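PDB 6DCS: stage III sporulation protein AF from Bacillus subtilis, which probably serves as a component of a sporulation-essential channel, with this piece forming a ring-building motif of the kind found in secretion systems. Local coordinates for residues D34-G39 and V60-S65. Numbering follows the deposited sequence.
Sequences DEYKVG and VYMAPS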
# COMPACT_ATOMS: atom_id res chain seq x y z
N ASP A 34 3.63 13.36 -6.82
CA ASP A 34 4.02 13.28 -5.41
C ASP A 34 5.33 12.52 -5.30
O ASP A 34 5.81 11.93 -6.27
CB ASP A 34 2.94 12.60 -4.55
CG ASP A 34 1.78 13.54 -4.17
OD1 ASP A 34 1.42 13.55 -2.98
OD2 ASP A 34 1.24 14.24 -5.05
N GLU A 35 5.92 12.52 -4.09
CA GLU A 35 7.09 11.68 -3.83
C GLU A 35 6.81 10.24 -4.18
O GLU A 35 7.64 9.56 -4.77
CB GLU A 35 7.48 11.68 -2.36
CG GLU A 35 8.72 10.83 -2.03
CD GLU A 35 9.57 11.34 -0.83
OE1 GLU A 35 8.99 11.78 0.19
OE2 GLU A 35 10.82 11.42 -0.97
N TYR A 36 5.64 9.76 -3.80
CA TYR A 36 5.38 8.34 -3.82
C TYR A 36 4.33 8.04 -4.87
O TYR A 36 3.44 8.85 -5.14
CB TYR A 36 4.95 7.86 -2.44
CG TYR A 36 6.15 7.64 -1.56
CD1 TYR A 36 6.00 7.42 -0.20
CD2 TYR A 36 7.43 7.64 -2.08
CE1 TYR A 36 7.10 7.22 0.62
CE2 TYR A 36 8.55 7.43 -1.27
CZ TYR A 36 8.37 7.23 0.08
OH TYR A 36 9.46 7.02 0.92
N LYS A 37 4.50 6.89 -5.50
CA LYS A 37 3.62 6.40 -6.53
C LYS A 37 3.05 5.09 -6.01
O LYS A 37 3.80 4.22 -5.55
CB LYS A 37 4.41 6.20 -7.83
CG LYS A 37 3.73 6.66 -9.13
CD LYS A 37 3.29 5.43 -9.93
CE LYS A 37 2.43 5.74 -11.14
NZ LYS A 37 1.71 4.50 -11.56
N VAL A 38 1.72 4.98 -6.01
CA VAL A 38 1.10 3.71 -5.69
C VAL A 38 1.45 2.73 -6.80
O VAL A 38 1.33 3.05 -7.99
CB VAL A 38 -0.41 3.90 -5.47
CG1 VAL A 38 -0.65 5.14 -4.62
CG2 VAL A 38 -1.14 4.07 -6.79
N GLY A 39 1.96 1.56 -6.42
CA GLY A 39 2.36 0.54 -7.37
C GLY A 39 1.52 -0.73 -7.31
O GLY A 39 0.50 -0.85 -7.99
N VAL A 60 -0.49 -2.20 0.12
CA VAL A 60 -0.07 -1.14 -0.79
C VAL A 60 1.45 -1.02 -0.82
O VAL A 60 2.10 -0.90 0.22
CB VAL A 60 -0.68 0.21 -0.42
CG1 VAL A 60 -0.44 1.18 -1.55
CG2 VAL A 60 -2.16 0.06 -0.12
N TYR A 61 2.01 -1.01 -2.03
CA TYR A 61 3.44 -0.94 -2.24
C TYR A 61 3.72 0.41 -2.89
O TYR A 61 3.23 0.68 -3.99
CB TYR A 61 3.92 -2.12 -3.10
CG TYR A 61 3.74 -3.48 -2.42
CD1 TYR A 61 2.51 -4.12 -2.38
CD2 TYR A 61 4.81 -4.11 -1.78
CE1 TYR A 61 2.34 -5.35 -1.73
CE2 TYR A 61 4.65 -5.32 -1.14
CZ TYR A 61 3.41 -5.95 -1.11
OH TYR A 61 3.28 -7.18 -0.46
N MET A 62 4.46 1.26 -2.18
CA MET A 62 4.65 2.66 -2.56
C MET A 62 5.99 2.82 -3.26
O MET A 62 6.99 2.27 -2.82
CB MET A 62 4.60 3.57 -1.33
CG MET A 62 3.18 3.83 -0.82
SD MET A 62 1.91 4.03 -2.09
CE MET A 62 2.23 5.72 -2.62
N ALA A 63 5.99 3.56 -4.30
CA ALA A 63 7.10 3.60 -5.24
C ALA A 63 7.99 4.81 -4.99
O ALA A 63 7.54 5.83 -4.48
CB ALA A 63 6.57 3.65 -6.67
N PRO A 64 9.27 4.72 -5.38
CA PRO A 64 10.19 5.85 -5.16
C PRO A 64 9.82 7.11 -5.94
O PRO A 64 9.87 8.21 -5.38
CB PRO A 64 11.55 5.29 -5.60
CG PRO A 64 11.20 4.20 -6.57
CD PRO A 64 9.95 3.57 -6.02
N SER A 65 9.47 6.97 -7.22
CA SER A 65 9.13 8.08 -8.13
C SER A 65 10.28 9.08 -8.29
O SER A 65 10.05 10.27 -8.54
CB SER A 65 7.84 8.79 -7.69
OG SER A 65 8.09 9.97 -6.95
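The carbonyl O of K37 accepts the backbone N-H of A63, with O to N 2.6 Å. The bond is bent, 139° at the hydrogen. A CA-H...O contact from M62 reaches the same oxygen. This is the open end of the beta hairpin 37-45/55-63, part of the helix-strand-strand-helix-strand order of the ring-building motif. The strand segments run antiparallel with a marked twist, 136° between their directions. Two residues further along the strand, G39 N bonds to Y61 O at 2.9 Å. At the other end, the K37 N to A63 O bond is weak, 3.4 Å. A CA-H...O contact from Y36 also meets A63 O. V38 and M62 form a non-hydrogen-bonded pair, and their side chains run alongside each other on the same face. This face turns inward: V38 touches A27 and E28 of helix 11-30, and M62 touches I98 of helix 81-106. The Y36 side chain also meets I98. The M62 chain is bent, and a folded last torsion (chi3 -78°) turns CE toward residues 36-38. There M62 CE sits 3.5 Å from Y36 CB and 3.6 Å from V38 CG1.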